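Local coordinates for putative periplasmic protein ydgH (Salmonella enterica subsp. enterica serovar Typhimurium, PDB 4EVU) that is of unknown function but is probably exported to the periplasm or secreted, the chain here being its C-terminal YdgH/BhsA/McbA-like domain, at residues A15-F20 with A48-I53; V23-N28 with T33-Q38; Y37-R42 with I64-D69. All coordinates share one frame; numbering follows the deposited sequence.

All three contacts are apolar joins within one small domain in which helix 32-45 lies against a four-stranded mixed sheet. Interactions 2 and 3 use successive turns of that helix, sharing Tyr37 and Gln38, and their centres are about 4 Å apart; strands 21-28 and 63-71 are joined there by a probable hydrogen bond from Ile64 N to Gly27 O, 2.9 Å. Interaction 1 lies about 13 Å from interaction 3 and 17 Å from interaction 2, centre to centre. It is tied to interaction 3 through the sheet, where Asp69 N probably bonds His52 O at 2.8 Å. All three come within reach of the second subunit.

Interaction 1 of 3, residues A15-F20 with A48-I53; sequences AMMVPF and AKYYHI
Phe20 and Ala48 make the closer of two separate apolar contacts between the loop 15-20 and residues 48-50, which lead into strand 50-57; Met17 and Tyr50 make the other. In the first, the rim of a ring meets a methyl group: Phe20 CE2 lies 3.8 Å from Ala48 CB, and Phe20 CZ is almost as near, 3.9 Å from the same Ala48 CB. The methyl sits at the ring edge close to the ring plane, and Ala48 CA lies in that plane, so the alanine does not stack on either face of Phe20. A chi1 of 72° sets the Phe20 ring between its own backbone N and carbonyl carbon and swings its outer edge toward Ala48. Ala48 also touches Ala43 of helix 32-45, and the Phe20 ring takes a cation-pi contact from Lys72.

The second is the terminal methyl of Met17, modelled as selenomethionine, against the Tyr50 ring. Met17 bends at chi3 (59°) and brings CE to 4.2 Å from Tyr50 CD2, an oblique approach with the two side chains nearly perpendicular. The selenium stands farther off, Met17 SE being 5.4 Å from Tyr50 CD2. Leu9 touches both partners.

Hydrogen bonds between the two segments are absent; each is secured elsewhere by its backbone. Phe20 pairs with Leu70, while Lys49 and Tyr50 form a classic beta bulge, both facing Tyr71 of the neighbouring strand 63-71.

With 127 Å² buried in total and apolar contact alone across the segments, the contact imposes little directional restraint, so the backbone bonds probably do more to set loop and strand than these touches.

Interaction 2 of 3, residues V23-N28 with T33-Q38; sequences VKFTGN and TEISYQ
Phe25, Ile35 and Gln38 meet with no hydrogen bond between strand 23-28 and helix 33-38, and the shortest polar bond within the two segments is a rung of the helix itself, Tyr37 N to Thr33 O at 3.0 Å. One turn of this helix presents Ile35 and Gln38 to the strand, and the buried Phe25 ring reaches out to both. Its CE1 comes within 4.0 Å of Ile35 CD1, the two side chains running alongside each other in opposite senses. The neighbouring ring atom, Phe25 CZ, is 4.1 Å from Gln38 CB; both approaches are oblique to the ring. It is therefore the aliphatic root of Gln38 that packs here, its chain crossing the phenyl group at about a right angle and its amide plane turned 67° from the ring.

In Ile35, CG1 anti to the backbone N (chi1 -162°), with a turn at chi2 (60°), brings CD1 to the strand, where it also lies 4.1 Å from the carbonyl Asn28 O. One methyl thus bridges the phenyl ring and the strand's end.

The short axes of strand and helix pass 9.8 Å apart at 141°, so the chain largely reverses direction across the short connection. Farther along the helix, Arg42 also meets Phe25, by a cation-pi contact. Ile64 of strand 63-71 touches Ile35, and Met32 of the second subunit packs on it as well. Strand 21-28 and helix 32-45 are the beta-alpha half of a beta-alpha-beta crossover, the helix packed on the face of the sheet and strand 63-71 pairing beside 21-28.

Interaction 3 of 3, residues Y37-R42 with I64-D69; sequences YQVAKR and ITISAD
Val39 places one methyl on each of two inward-pointing residues of strand 63-71, and these two touches make up the whole contact. Val39 CG2 stands 3.8 Å from Ile66 CG2, where the side chains lie roughly square to one another; Val39 CG1 stands 3.9 Å from Ala68 CB. With chi1 at 178°, the valine holds CG1 anti to its backbone N and splays its two branches along the strand, one for each partner. Ala68, the small residue of the pair, lies nearest in backbone, its CA 7.6 Å from that of Val39. All three residues are buried, and Tyr51 of strand 50-57 touches Val39 too.

Only 102 Å² is buried. Away from this patch, Tyr37 is exposed on the helix, and Ser67 turns to the other side of the strand, where its OG bonds Thr54 OG1 of strand 50-57. Met32 of the second subunit also packs on Ile66.

A helix laid on one face of a sheet, with apolar side chains between, is the layout of this YdgH/BhsA/McbA-like domain: helix 32-45 carries a beta-alpha-beta crossover from strand 21-28 to the parallel strand 50-57, passing over the antiparallel strand 63-71 that lies between them.

Interaction 1 of 3, residues A15-F20 with A48-I53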
# COMPACT_ATOMS: atom_id res chain seq x y z
N ALA B 15 5.41 12.13 12.26
CA ALA B 15 4.69 12.92 13.27
C ALA B 15 5.54 14.05 13.84
O ALA B 15 5.00 15.06 14.29
CB ALA B 15 4.15 12.03 14.40
N MSE B 16 6.86 13.87 13.83
CA MSE B 16 7.77 14.87 14.37
C MSE B 16 8.25 15.88 13.33
O MSE B 16 8.96 16.83 13.66
CB MSE B 16 8.93 14.20 15.10
CG MSE B 16 10.03 13.70 14.24
SE MSE B 16 11.39 12.71 15.26
CE MSE B 16 10.37 11.27 15.95
N MSE B 17 7.83 15.69 12.09
CA MSE B 17 8.25 16.54 10.97
C MSE B 17 7.11 17.40 10.46
O MSE B 17 5.94 17.07 10.66
CB MSE B 17 8.77 15.65 9.84
CG MSE B 17 9.94 14.78 10.32
SE MSE B 17 10.64 13.46 9.11
CE MSE B 17 11.11 14.70 7.72
N VAL B 18 7.46 18.40 9.66
CA VAL B 18 6.49 19.35 9.15
C VAL B 18 6.51 19.29 7.62
O VAL B 18 7.51 19.63 6.99
CB VAL B 18 6.77 20.78 9.63
CG1 VAL B 18 5.72 21.69 9.11
CG2 VAL B 18 6.88 20.85 11.15
N PRO B 19 5.39 18.86 6.96
CA PRO B 19 5.38 18.75 5.52
C PRO B 19 5.24 20.11 4.87
O PRO B 19 4.73 21.04 5.48
CB PRO B 19 4.17 17.85 5.25
CG PRO B 19 3.26 18.12 6.38
CD PRO B 19 4.15 18.37 7.56
N PHE B 20 5.63 20.18 3.61
CA PHE B 20 5.53 21.41 2.83
C PHE B 20 4.48 21.41 1.74
O PHE B 20 4.17 22.46 1.18
CB PHE B 20 6.91 21.80 2.22
CG PHE B 20 7.34 20.91 1.08
CD1 PHE B 20 7.06 21.25 -0.24
CD2 PHE B 20 8.02 19.73 1.30
CE1 PHE B 20 7.47 20.43 -1.31
CE2 PHE B 20 8.41 18.92 0.24
CZ PHE B 20 8.13 19.26 -1.05
N ALA B 48 10.53 16.74 -2.92
CA ALA B 48 10.50 16.15 -1.59
C ALA B 48 11.58 15.09 -1.53
O ALA B 48 11.90 14.46 -2.54
CB ALA B 48 9.14 15.49 -1.32
N LYS B 49 12.13 14.91 -0.33
CA LYS B 49 13.02 13.80 -0.01
C LYS B 49 12.27 12.65 0.68
O LYS B 49 12.74 11.51 0.64
CB LYS B 49 14.16 14.30 0.87
CG LYS B 49 15.04 15.38 0.23
CD LYS B 49 16.12 14.79 -0.64
CE LYS B 49 17.35 15.71 -0.75
NZ LYS B 49 18.43 15.15 -1.63
N TYR B 50 11.10 12.92 1.27
CA TYR B 50 10.35 11.92 2.01
C TYR B 50 8.87 12.15 1.75
O TYR B 50 8.46 13.28 1.46
CB TYR B 50 10.56 12.00 3.52
CG TYR B 50 12.00 12.05 3.91
CD1 TYR B 50 12.76 10.89 4.00
CD2 TYR B 50 12.64 13.26 4.11
CE1 TYR B 50 14.12 10.93 4.32
CE2 TYR B 50 13.97 13.33 4.42
CZ TYR B 50 14.72 12.18 4.53
OH TYR B 50 16.07 12.32 4.86
N TYR B 51 8.08 11.10 1.93
CA TYR B 51 6.63 11.23 1.93
C TYR B 51 6.02 10.32 2.99
O TYR B 51 6.64 9.36 3.41
CB TYR B 51 6.03 10.93 0.54
CG TYR B 51 6.19 9.51 0.12
CD1 TYR B 51 5.26 8.55 0.46
CD2 TYR B 51 7.30 9.12 -0.62
CE1 TYR B 51 5.41 7.21 0.07
CE2 TYR B 51 7.46 7.79 -0.99
CZ TYR B 51 6.50 6.85 -0.65
OH TYR B 51 6.67 5.53 -1.01
N HIS B 52 4.79 10.63 3.38
CA HIS B 52 4.03 9.81 4.29
C HIS B 52 2.60 9.75 3.80
O HIS B 52 1.93 10.78 3.62
CB HIS B 52 4.04 10.38 5.71
CG HIS B 52 3.24 9.58 6.66
ND1 HIS B 52 3.53 8.28 6.98
CD2 HIS B 52 2.08 9.89 7.29
CE1 HIS B 52 2.58 7.82 7.79
NE2 HIS B 52 1.71 8.78 8.01
N ILE B 53 2.13 8.53 3.51
CA ILE B 53 0.77 8.34 3.04
C ILE B 53 -0.22 8.68 4.16
O ILE B 53 -0.10 8.20 5.27
CB ILE B 53 0.53 6.90 2.46
CG1 ILE B 53 1.47 6.63 1.22
CG2 ILE B 53 -0.96 6.67 2.16
CD1 ILE B 53 1.22 5.44 0.38

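Interaction 2 of 3, residues V23-N28 with T33-Q38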
# COMPACT_ATOMS: atom_id res chain seq x y z
N VAL B 23 0.64 15.29 -2.25
CA VAL B 23 0.21 14.81 -3.55
C VAL B 23 -1.09 14.00 -3.30
O VAL B 23 -1.23 13.33 -2.28
CB VAL B 23 1.24 13.89 -4.24
CG1 VAL B 23 2.49 14.62 -4.53
CG2 VAL B 23 1.55 12.72 -3.42
N LYS B 24 -2.01 14.12 -4.24
CA LYS B 24 -3.30 13.42 -4.16
C LYS B 24 -3.72 13.08 -5.56
O LYS B 24 -3.81 13.93 -6.41
CB LYS B 24 -4.32 14.32 -3.49
CG LYS B 24 -5.54 13.59 -3.02
CD LYS B 24 -6.64 13.63 -4.07
CE LYS B 24 -7.79 12.69 -3.66
NZ LYS B 24 -8.89 12.78 -4.67
N PHE B 25 -3.97 11.81 -5.81
CA PHE B 25 -4.27 11.34 -7.14
C PHE B 25 -4.95 9.98 -7.12
O PHE B 25 -4.97 9.31 -6.10
CB PHE B 25 -2.99 11.25 -7.98
CG PHE B 25 -2.01 10.21 -7.51
CD1 PHE B 25 -1.91 8.97 -8.15
CD2 PHE B 25 -1.20 10.46 -6.43
CE1 PHE B 25 -1.03 8.02 -7.71
CE2 PHE B 25 -0.32 9.52 -5.96
CZ PHE B 25 -0.20 8.30 -6.60
N THR B 26 -5.50 9.61 -8.27
CA THR B 26 -6.11 8.30 -8.48
C THR B 26 -5.42 7.64 -9.66
O THR B 26 -5.17 8.31 -10.66
CB THR B 26 -7.58 8.47 -8.81
OG1 THR B 26 -8.25 9.09 -7.72
CG2 THR B 26 -8.24 7.16 -9.09
N GLY B 27 -5.10 6.36 -9.52
CA GLY B 27 -4.57 5.58 -10.63
C GLY B 27 -4.63 4.09 -10.40
O GLY B 27 -5.17 3.64 -9.42
N ASN B 28 -4.04 3.35 -11.31
CA ASN B 28 -4.00 1.91 -11.20
C ASN B 28 -3.12 1.44 -10.03
O ASN B 28 -1.98 1.89 -9.87
CB ASN B 28 -3.48 1.33 -12.50
CG ASN B 28 -4.35 1.71 -13.68
OD1 ASN B 28 -3.86 2.15 -14.72
ND2 ASN B 28 -5.66 1.54 -13.51
N THR B 33 4.14 -2.08 -4.17
CA THR B 33 5.41 -1.62 -4.75
C THR B 33 5.14 -0.65 -5.88
O THR B 33 5.76 0.42 -5.94
CB THR B 33 6.29 -2.83 -5.23
OG1 THR B 33 6.62 -3.62 -4.08
CG2 THR B 33 7.58 -2.38 -5.95
N GLU B 34 4.23 -1.00 -6.78
CA GLU B 34 3.94 -0.16 -7.93
C GLU B 34 3.28 1.18 -7.54
O GLU B 34 3.65 2.24 -8.05
CB GLU B 34 3.11 -0.97 -8.97
CG GLU B 34 3.90 -2.21 -9.56
CD GLU B 34 3.13 -3.09 -10.56
OE1 GLU B 34 1.99 -2.72 -10.94
OE2 GLU B 34 3.69 -4.18 -10.97
N ILE B 35 2.35 1.16 -6.59
CA ILE B 35 1.75 2.41 -6.12
C ILE B 35 2.76 3.29 -5.34
O ILE B 35 2.73 4.51 -5.49
CB ILE B 35 0.38 2.24 -5.38
CG1 ILE B 35 -0.36 3.57 -5.33
CG2 ILE B 35 0.55 1.58 -4.04
CD1 ILE B 35 -0.66 4.17 -6.72
N SER B 36 3.62 2.68 -4.53
CA SER B 36 4.65 3.42 -3.84
C SER B 36 5.58 4.12 -4.81
O SER B 36 5.97 5.27 -4.57
CB SER B 36 5.48 2.50 -2.94
OG SER B 36 4.70 1.95 -1.89
N TYR B 37 5.90 3.45 -5.91
CA TYR B 37 6.69 4.06 -6.96
C TYR B 37 6.01 5.30 -7.55
O TYR B 37 6.67 6.31 -7.79
CB TYR B 37 6.98 2.99 -8.04
CG TYR B 37 7.71 3.51 -9.23
CD1 TYR B 37 9.09 3.61 -9.25
CD2 TYR B 37 7.01 3.95 -10.36
CE1 TYR B 37 9.76 4.10 -10.37
CE2 TYR B 37 7.67 4.44 -11.48
CZ TYR B 37 9.05 4.53 -11.48
OH TYR B 37 9.73 5.01 -12.59
N GLN B 38 4.70 5.23 -7.78
CA GLN B 38 3.96 6.37 -8.31
C GLN B 38 3.96 7.52 -7.32
O GLN B 38 4.15 8.66 -7.72
CB GLN B 38 2.52 6.00 -8.68
CG GLN B 38 2.44 4.99 -9.85
CD GLN B 38 3.02 5.53 -11.14
OE1 GLN B 38 2.87 6.70 -11.44
NE2 GLN B 38 3.69 4.68 -11.89

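Interaction 3 of 3, residues Y37-R42 with I64-D69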
# COMPACT_ATOMS: atom_id res chain seq x y z
N TYR B 37 5.90 3.45 -5.91
CA TYR B 37 6.69 4.06 -6.96
C TYR B 37 6.01 5.30 -7.55
O TYR B 37 6.67 6.31 -7.79
CB TYR B 37 6.98 2.99 -8.04
CG TYR B 37 7.71 3.51 -9.23
CD1 TYR B 37 9.09 3.61 -9.25
CD2 TYR B 37 7.01 3.95 -10.36
CE1 TYR B 37 9.76 4.10 -10.37
CE2 TYR B 37 7.67 4.44 -11.48
CZ TYR B 37 9.05 4.53 -11.48
OH TYR B 37 9.73 5.01 -12.59
N GLN B 38 4.70 5.23 -7.78
CA GLN B 38 3.96 6.37 -8.31
C GLN B 38 3.96 7.52 -7.32
O GLN B 38 4.15 8.66 -7.72
CB GLN B 38 2.52 6.00 -8.68
CG GLN B 38 2.44 4.99 -9.85
CD GLN B 38 3.02 5.53 -11.14
OE1 GLN B 38 2.87 6.70 -11.44
NE2 GLN B 38 3.69 4.68 -11.89
N VAL B 39 3.76 7.24 -6.04
CA VAL B 39 3.82 8.29 -5.03
C VAL B 39 5.22 8.91 -4.96
O VAL B 39 5.38 10.13 -4.99
CB VAL B 39 3.37 7.77 -3.65
CG1 VAL B 39 3.48 8.87 -2.61
CG2 VAL B 39 1.91 7.24 -3.71
N ALA B 40 6.25 8.06 -4.95
CA ALA B 40 7.65 8.53 -4.86
C ALA B 40 7.99 9.43 -6.05
O ALA B 40 8.68 10.43 -5.89
CB ALA B 40 8.60 7.34 -4.79
N LYS B 41 7.54 9.05 -7.24
CA LYS B 41 7.78 9.83 -8.47
C LYS B 41 7.15 11.23 -8.35
O LYS B 41 7.79 12.24 -8.68
CB LYS B 41 7.28 9.09 -9.74
CG LYS B 41 7.38 9.92 -11.02
CD LYS B 41 6.74 9.22 -12.22
CE LYS B 41 7.43 7.93 -12.50
NZ LYS B 41 6.94 7.35 -13.76
N ARG B 42 5.94 11.30 -7.85
CA ARG B 42 5.26 12.57 -7.71
C ARG B 42 5.89 13.41 -6.62
O ARG B 42 5.95 14.64 -6.74
CB ARG B 42 3.77 12.35 -7.44
CG ARG B 42 3.00 11.87 -8.69
CD ARG B 42 1.69 11.23 -8.34
NE ARG B 42 0.88 10.75 -9.46
CZ ARG B 42 -0.10 11.43 -10.05
NH1 ARG B 42 -0.36 12.70 -9.72
NH2 ARG B 42 -0.78 10.86 -11.03
N ILE B 64 -6.81 2.97 -7.17
CA ILE B 64 -6.58 3.40 -5.78
C ILE B 64 -6.48 4.93 -5.80
O ILE B 64 -5.95 5.49 -6.74
CB ILE B 64 -5.31 2.71 -5.18
CG1 ILE B 64 -5.17 3.04 -3.73
CG2 ILE B 64 -4.04 3.02 -5.98
CD1 ILE B 64 -4.13 2.24 -2.95
N THR B 65 -7.07 5.58 -4.81
CA THR B 65 -6.92 7.02 -4.57
C THR B 65 -6.06 7.17 -3.35
O THR B 65 -6.26 6.51 -2.35
CB THR B 65 -8.31 7.67 -4.40
OG1 THR B 65 -9.03 7.54 -5.61
CG2 THR B 65 -8.19 9.13 -4.05
N ILE B 66 -5.02 7.99 -3.46
CA ILE B 66 -4.03 8.13 -2.43
C ILE B 66 -3.70 9.57 -2.21
O ILE B 66 -3.62 10.34 -3.18
CB ILE B 66 -2.68 7.54 -2.93
CG1 ILE B 66 -2.68 6.05 -2.78
CG2 ILE B 66 -1.46 8.11 -2.16
CD1 ILE B 66 -1.77 5.56 -1.62
N SER B 67 -3.40 9.88 -0.95
CA SER B 67 -2.75 11.14 -0.67
C SER B 67 -1.56 10.91 0.26
O SER B 67 -1.56 9.99 1.07
CB SER B 67 -3.69 12.12 -0.06
OG SER B 67 -4.12 11.71 1.19
N ALA B 68 -0.58 11.79 0.14
CA ALA B 68 0.65 11.74 0.91
C ALA B 68 1.18 13.13 1.20
O ALA B 68 1.23 13.99 0.33
CB ALA B 68 1.74 10.95 0.18
N ASP B 69 1.58 13.32 2.44
CA ASP B 69 2.30 14.53 2.84
C ASP B 69 3.76 14.41 2.32
O ASP B 69 4.33 13.30 2.32
CB ASP B 69 2.33 14.65 4.34
CG ASP B 69 1.07 15.19 4.96
OD1 ASP B 69 0.29 15.89 4.29
OD2 ASP B 69 0.91 14.96 6.21